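PDB 5DXI: trehalose-6-phosphate phosphatase, which is a Candida albicans trehalose-phosphatase family member whose phosphatase domain belongs to the HAD clan and here holds magnesium and beryllium trifluoride. Local coordinates for residues Asn16-Asp30 and Ile221-Asp233. Sequence-based numbering, arbitrary orientation.
With MG (magnesium ion), chain E; BEF (beryllium trifluoride ion), chain F; GLC (alpha-D-glucopyranose), chain C; GLC (alpha-D-glucopyranose), chain B.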
loop_
_atom_site.group_PDB
_atom_site.type_symbol
_atom_site.label_atom_id
_atom_site.label_comp_id
_atom_site.label_asym_id
_atom_site.label_seq_id
_atom_site.Cartn_x
_atom_site.Cartn_y
_atom_site.Cartn_z
ATOM N N ASN A 16 17.712 13.967 2.395
ATOM C CA ASN A 16 17.957 12.653 2.975
ATOM C C ASN A 16 18.186 11.646 1.836
ATOM O O ASN A 16 19.036 10.758 1.949
ATOM C CB ASN A 16 16.783 12.216 3.853
ATOM C CG ASN A 16 17.155 11.114 4.845
ATOM O OD1 ASN A 16 17.496 11.387 5.985
ATOM N ND2 ASN A 16 17.132 9.876 4.395
ATOM N N TYR A 17 17.430 11.807 0.748
ATOM C CA TYR A 17 17.562 10.951 -0.443
ATOM C C TYR A 17 18.968 11.004 -1.016
ATOM O O TYR A 17 19.613 9.976 -1.179
ATOM C CB TYR A 17 16.563 11.360 -1.533
ATOM C CG TYR A 17 16.721 10.593 -2.850
ATOM C CD1 TYR A 17 16.146 9.344 -3.018
ATOM C CD2 TYR A 17 17.418 11.137 -3.932
ATOM C CE1 TYR A 17 16.266 8.643 -4.218
ATOM C CE2 TYR A 17 17.548 10.438 -5.139
ATOM C CZ TYR A 17 16.972 9.189 -5.267
ATOM O OH TYR A 17 17.088 8.473 -6.437
ATOM N N LYS A 18 19.453 12.209 -1.282
ATOM C CA LYS A 18 20.758 12.359 -1.906
ATOM C C LYS A 18 21.911 11.985 -0.961
ATOM O O LYS A 18 22.995 11.617 -1.412
ATOM C CB LYS A 18 20.899 13.782 -2.464
ATOM C CG LYS A 18 19.837 14.027 -3.535
ATOM C CD LYS A 18 19.881 15.406 -4.177
ATOM C CE LYS A 18 20.075 15.303 -5.708
ATOM N NZ LYS A 18 19.261 14.224 -6.381
ATOM N N GLU A 19 21.675 12.054 0.346
ATOM C CA GLU A 19 22.687 11.653 1.313
ATOM C C GLU A 19 22.806 10.129 1.440
ATOM O O GLU A 19 23.889 9.606 1.716
ATOM C CB GLU A 19 22.391 12.263 2.686
ATOM C CG GLU A 19 23.619 12.812 3.395
ATOM C CD GLU A 19 24.100 14.126 2.806
ATOM O OE1 GLU A 19 23.387 14.709 1.960
ATOM O OE2 GLU A 19 25.200 14.575 3.188
ATOM N N SER A 20 21.688 9.431 1.258
ATOM C CA SER A 20 21.595 7.995 1.535
ATOM C C SER A 20 22.167 7.074 0.446
ATOM O O SER A 20 22.258 7.449 -0.723
ATOM C CB SER A 20 20.138 7.631 1.776
ATOM O OG SER A 20 19.381 7.873 0.599
ATOM N N GLN A 21 22.527 5.858 0.850
ATOM C CA GLN A 21 23.143 4.876 -0.045
ATOM C C GLN A 21 22.211 3.718 -0.407
ATOM O O GLN A 21 22.307 3.164 -1.502
ATOM C CB GLN A 21 24.412 4.295 0.578
ATOM C CG GLN A 21 25.553 5.263 0.777
ATOM C CD GLN A 21 26.778 4.562 1.337
ATOM O OE1 GLN A 21 27.294 3.617 0.733
ATOM N NE2 GLN A 21 27.250 5.015 2.497
ATOM N N ARG A 22 21.324 3.345 0.513
ATOM C CA ARG A 22 20.459 2.177 0.314
ATOM C C ARG A 22 18.996 2.571 0.473
ATOM O O ARG A 22 18.437 2.571 1.570
ATOM C CB ARG A 22 20.836 1.064 1.291
ATOM C CG ARG A 22 22.254 0.551 1.081
ATOM C CD ARG A 22 22.717 -0.324 2.224
ATOM N NE ARG A 22 22.756 0.409 3.490
ATOM C CZ ARG A 22 23.771 1.176 3.881
ATOM N NH1 ARG A 22 24.836 1.321 3.103
ATOM N NH2 ARG A 22 23.714 1.805 5.044
ATOM N N ARG A 23 18.377 2.884 -0.652
ATOM C CA ARG A 23 17.064 3.478 -0.631
ATOM C C ARG A 23 15.990 2.443 -0.917
ATOM O O ARG A 23 16.136 1.620 -1.826
ATOM C CB ARG A 23 17.035 4.599 -1.653
ATOM C CG ARG A 23 18.261 5.506 -1.501
ATOM C CD ARG A 23 18.072 6.777 -2.253
ATOM N NE ARG A 23 19.269 7.612 -2.354
ATOM C CZ ARG A 23 19.973 7.784 -3.468
ATOM N NH1 ARG A 23 19.624 7.150 -4.582
ATOM N NH2 ARG A 23 21.040 8.576 -3.460
ATOM N N LEU A 24 14.904 2.494 -0.159
ATOM C CA LEU A 24 13.780 1.584 -0.368
ATOM C C LEU A 24 12.481 2.366 -0.492
ATOM O O LEU A 24 12.031 3.036 0.463
ATOM C CB LEU A 24 13.682 0.576 0.777
ATOM C CG LEU A 24 12.536 -0.434 0.764
ATOM C CD1 LEU A 24 12.623 -1.376 -0.439
ATOM C CD2 LEU A 24 12.531 -1.223 2.069
ATOM N N PHE A 25 11.881 2.282 -1.671
ATOM C CA PHE A 25 10.598 2.906 -1.948
ATOM C C PHE A 25 9.467 1.888 -1.831
ATOM O O PHE A 25 9.522 0.805 -2.441
ATOM C CB PHE A 25 10.601 3.534 -3.353
ATOM C CG PHE A 25 11.578 4.672 -3.504
ATOM C CD1 PHE A 25 11.205 5.971 -3.187
ATOM C CD2 PHE A 25 12.882 4.438 -3.925
ATOM C CE1 PHE A 25 12.109 7.020 -3.313
ATOM C CE2 PHE A 25 13.791 5.481 -4.048
ATOM C CZ PHE A 25 13.401 6.776 -3.746
ATOM N N LEU A 26 8.436 2.253 -1.075
ATOM C CA LEU A 26 7.311 1.372 -0.787
ATOM C C LEU A 26 6.019 2.056 -1.194
ATOM O O LEU A 26 5.401 2.804 -0.413
ATOM C CB LEU A 26 7.286 1.015 0.696
ATOM C CG LEU A 26 8.617 0.465 1.202
ATOM C CD1 LEU A 26 8.735 0.639 2.733
ATOM C CD2 LEU A 26 8.788 -0.994 0.795
ATOM N N PHE A 27 5.603 1.796 -2.427
ATOM C CA PHE A 27 4.508 2.556 -3.021
ATOM C C PHE A 27 3.213 1.793 -3.084
ATOM O O PHE A 27 3.122 0.749 -3.732
ATOM C CB PHE A 27 4.824 3.001 -4.456
ATOM C CG PHE A 27 6.010 3.901 -4.578
ATOM C CD1 PHE A 27 6.383 4.741 -3.525
ATOM C CD2 PHE A 27 6.730 3.952 -5.769
ATOM C CE1 PHE A 27 7.472 5.591 -3.653
ATOM C CE2 PHE A 27 7.820 4.797 -5.901
ATOM C CZ PHE A 27 8.195 5.620 -4.840
ATOM N N ASP A 28 2.199 2.355 -2.451
ATOM C CA ASP A 28 0.840 2.040 -2.817
ATOM C C ASP A 28 0.601 2.437 -4.285
ATOM O O ASP A 28 1.253 3.361 -4.767
ATOM C CB ASP A 28 -0.121 2.798 -1.936
ATOM C CG ASP A 28 -1.506 2.435 -2.224
ATOM O OD1 ASP A 28 -1.688 1.220 -2.280
ATOM O OD2 ASP A 28 -2.372 3.304 -2.443
ATOM N N TYR A 29 -0.345 1.787 -4.974
ATOM C CA TYR A 29 -0.666 2.173 -6.354
ATOM C C TYR A 29 -1.920 3.046 -6.429
ATOM O O TYR A 29 -1.825 4.258 -6.639
ATOM C CB TYR A 29 -0.849 0.949 -7.268
ATOM C CG TYR A 29 -1.123 1.364 -8.710
ATOM C CD1 TYR A 29 -0.132 1.975 -9.468
ATOM C CD2 TYR A 29 -2.372 1.179 -9.289
ATOM C CE1 TYR A 29 -0.362 2.380 -10.769
ATOM C CE2 TYR A 29 -2.621 1.586 -10.613
ATOM C CZ TYR A 29 -1.597 2.181 -11.342
ATOM O OH TYR A 29 -1.794 2.591 -12.650
ATOM N N ASP A 30 -3.089 2.453 -6.231
ATOM C CA ASP A 30 -4.343 3.189 -6.403
ATOM C C ASP A 30 -4.526 4.344 -5.425
ATOM O O ASP A 30 -4.350 4.195 -4.229
ATOM C CB ASP A 30 -5.540 2.250 -6.287
ATOM C CG ASP A 30 -5.625 1.282 -7.451
ATOM O OD1 ASP A 30 -6.082 1.713 -8.531
ATOM O OD2 ASP A 30 -5.242 0.102 -7.286
ATOM N N ILE A 221 23.586 -3.099 10.137
ATOM C CA ILE A 221 23.289 -1.727 9.727
ATOM C C ILE A 221 23.782 -1.326 8.331
ATOM O O ILE A 221 23.089 -0.593 7.623
ATOM C CB ILE A 221 23.867 -0.729 10.756
ATOM C CG1 ILE A 221 23.288 -1.015 12.139
ATOM C CG2 ILE A 221 23.601 0.720 10.340
ATOM C CD1 ILE A 221 23.873 -0.150 13.238
ATOM N N GLU A 222 24.954 -1.806 7.924
ATOM C CA GLU A 222 25.477 -1.500 6.586
ATOM C C GLU A 222 24.621 -2.052 5.455
ATOM O O GLU A 222 24.761 -1.624 4.315
ATOM C CB GLU A 222 26.913 -2.014 6.425
ATOM C CG GLU A 222 27.200 -3.306 7.148
ATOM C CD GLU A 222 28.674 -3.646 7.145
ATOM O OE1 GLU A 222 29.390 -3.175 8.055
ATOM O OE2 GLU A 222 29.117 -4.374 6.227
ATOM N N GLU A 223 23.770 -3.028 5.755
ATOM C CA GLU A 223 22.979 -3.666 4.711
ATOM C C GLU A 223 21.514 -3.234 4.799
ATOM O O GLU A 223 20.727 -3.509 3.892
ATOM C CB GLU A 223 23.088 -5.193 4.801
ATOM C CG GLU A 223 24.499 -5.730 4.536
ATOM C CD GLU A 223 24.596 -7.247 4.665
ATOM O OE1 GLU A 223 23.588 -7.896 5.022
ATOM O OE2 GLU A 223 25.698 -7.786 4.433
ATOM N N LEU A 224 21.152 -2.547 5.883
ATOM C CA LEU A 224 19.781 -2.058 6.038
ATOM C C LEU A 224 19.539 -0.829 5.175
ATOM O O LEU A 224 20.465 -0.076 4.895
ATOM C CB LEU A 224 19.482 -1.733 7.503
ATOM C CG LEU A 224 19.394 -2.949 8.429
ATOM C CD1 LEU A 224 19.249 -2.527 9.884
ATOM C CD2 LEU A 224 18.236 -3.842 8.018
ATOM N N PRO A 225 18.281 -0.613 4.754
ATOM C CA PRO A 225 17.973 0.647 4.074
ATOM C C PRO A 225 18.280 1.823 4.996
ATOM O O PRO A 225 18.120 1.691 6.210
ATOM C CB PRO A 225 16.468 0.548 3.798
ATOM C CG PRO A 225 16.140 -0.913 3.924
ATOM C CD PRO A 225 17.080 -1.437 4.963
ATOM N N ASP A 226 18.749 2.936 4.447
ATOM C CA ASP A 226 18.976 4.120 5.268
ATOM C C ASP A 226 18.057 5.249 4.817
ATOM O O ASP A 226 18.126 6.370 5.323
ATOM C CB ASP A 226 20.445 4.548 5.206
ATOM C CG ASP A 226 20.926 4.784 3.783
ATOM O OD1 ASP A 226 20.189 4.438 2.829
ATOM O OD2 ASP A 226 22.047 5.303 3.613
ATOM N N PHE A 227 17.187 4.922 3.866
ATOM C CA PHE A 227 16.172 5.830 3.346
ATOM C C PHE A 227 14.964 5.001 2.938
ATOM O O PHE A 227 15.067 4.134 2.065
ATOM C CB PHE A 227 16.705 6.619 2.145
ATOM C CG PHE A 227 15.709 7.573 1.543
ATOM C CD1 PHE A 227 15.679 8.902 1.931
ATOM C CD2 PHE A 227 14.812 7.147 0.582
ATOM C CE1 PHE A 227 14.768 9.790 1.372
ATOM C CE2 PHE A 227 13.896 8.026 0.021
ATOM C CZ PHE A 227 13.873 9.348 0.415
ATOM N N MET A 228 13.830 5.250 3.577
ATOM C CA MET A 228 12.603 4.540 3.253
ATOM C C MET A 228 11.472 5.534 3.020
ATOM O O MET A 228 11.116 6.309 3.916
ATOM C CB MET A 228 12.234 3.551 4.373
ATOM C CG MET A 228 13.166 2.345 4.499
ATOM S SD MET A 228 13.716 2.033 6.195
ATOM C CE MET A 228 14.886 3.379 6.403
ATOM N N LEU A 229 10.914 5.528 1.814
ATOM C CA LEU A 229 9.787 6.405 1.516
ATOM C C LEU A 229 8.570 5.553 1.201
ATOM O O LEU A 229 8.588 4.725 0.278
ATOM C CB LEU A 229 10.096 7.346 0.356
ATOM C CG LEU A 229 8.921 8.171 -0.168
ATOM C CD1 LEU A 229 8.363 9.081 0.940
ATOM C CD2 LEU A 229 9.328 8.999 -1.397
ATOM N N CYS A 230 7.520 5.752 1.981
ATOM C CA CYS A 230 6.330 4.922 1.876
ATOM C C CYS A 230 5.099 5.797 1.708
ATOM O O CYS A 230 4.846 6.687 2.531
ATOM C CB CYS A 230 6.196 4.041 3.116
ATOM S SG CYS A 230 4.717 3.006 3.214
ATOM N N LEU A 231 4.336 5.541 0.646
ATOM C CA LEU A 231 3.161 6.338 0.319
ATOM C C LEU A 231 1.904 5.488 0.180
ATOM O O LEU A 231 1.941 4.420 -0.444
ATOM C CB LEU A 231 3.390 7.118 -0.978
ATOM C CG LEU A 231 4.492 8.180 -0.907
ATOM C CD1 LEU A 231 5.285 8.184 -2.216
ATOM C CD2 LEU A 231 3.904 9.567 -0.597
ATOM N N GLY A 232 0.799 5.965 0.752
ATOM C CA GLY A 232 -0.485 5.291 0.618
ATOM C C GLY A 232 -1.665 6.165 1.014
ATOM O O GLY A 232 -1.505 7.174 1.698
ATOM N N ASP A 233 -2.858 5.766 0.587
ATOM C CA ASP A 233 -4.022 6.636 0.660
ATOM C C ASP A 233 -5.175 6.035 1.435
ATOM O O ASP A 233 -6.157 6.721 1.696
ATOM C CB ASP A 233 -4.517 6.974 -0.761
ATOM C CG ASP A 233 -5.178 5.777 -1.452
ATOM O OD1 ASP A 233 -6.277 5.946 -2.030
ATOM O OD2 ASP A 233 -4.606 4.662 -1.409
HETATM MG MG MG E . -4.449 3.000 -2.556
HETATM BE BE BEF F . -2.802 0.652 -3.162
HETATM F F1 BEF F . -3.728 -0.684 -2.466
HETATM F F2 BEF F . -4.318 1.398 -3.677
HETATM F F3 BEF F . -2.662 -0.076 -4.766
HETATM C C1 GLC C . -8.811 -0.626 -6.484
HETATM C C2 GLC C . -9.146 -2.073 -6.819
HETATM C C3 GLC C . -9.198 -2.897 -5.527
HETATM C C4 GLC C . -7.877 -2.755 -4.791
HETATM C C5 GLC C . -7.618 -1.276 -4.520
HETATM C C6 GLC C . -6.248 -1.102 -3.894
HETATM O O1 GLC C . -9.868 -0.040 -5.726
HETATM O O2 GLC C . -10.402 -2.111 -7.490
HETATM O O3 GLC C . -9.405 -4.268 -5.834
HETATM O O4 GLC C . -7.915 -3.473 -3.540
HETATM O O5 GLC C . -7.601 -0.537 -5.730
HETATM O O6 GLC C . -5.248 -1.472 -4.851
HETATM C C1 GLC B . -9.688 1.377 -5.573
HETATM C C2 GLC B . -10.921 1.999 -4.954
HETATM C C3 GLC B . -12.094 1.916 -5.921
HETATM C C4 GLC B . -11.742 2.613 -7.232
HETATM C C5 GLC B . -10.486 1.960 -7.806
HETATM C C6 GLC B . -9.990 2.649 -9.071
HETATM O O2 GLC B . -11.275 1.339 -3.742
HETATM O O3 GLC B . -13.237 2.519 -5.307
HETATM O O4 GLC B . -12.804 2.462 -8.177
HETATM O O5 GLC B . -9.427 2.014 -6.833
HETATM O O6 GLC B . -9.487 3.952 -8.716
HETATM O O HOH W 1 -6.441 3.295 -2.781
HETATM O O HOH W 2 -4.685 1.838 -0.826
#
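Asp28 and Asp233 meet on a magnesium ion: Asp28 OD2 and Asp233 OD2 each bind it, at 2.1 and 2.0 Å, which accounts for these two oxygens lying only 2.8 Å apart. The Asp30 carbonyl and two waters also bind the metal. Asp28 CG stands anti to its own nitrogen (chi1 -176°), turning OD1 to its 1.5 Å covalent bond with BE of the beryllium trifluoride ion, while Thr32 hydrogen-bonds OD2 and Lys179 pairs with Asp233 OD1. Behind the site, strands 23-27 and 227-232 run parallel; five backbone bonds, from Leu24 N to Phe227 O through Asp28 N to Leu231 O, fix the register that brings the aspartates together. At the far end the Asp226 carboxylate takes Gln21 N on the syn lone pair of OD2 (2.9 Å, 175°) and Arg22 N on OD1, while Arg22 NE reaches Leu224 O at 2.7 Å, within the guanidinium plane. Phe227 presents a face to the edge of Tyr17, planes at 77°, and Phe25 completes this aromatic cluster. Paired central strands ending in a magnesium site, the first followed by an Asp-x-Asp sequence, are characteristic of the Rossmann-like HAD phosphatase core.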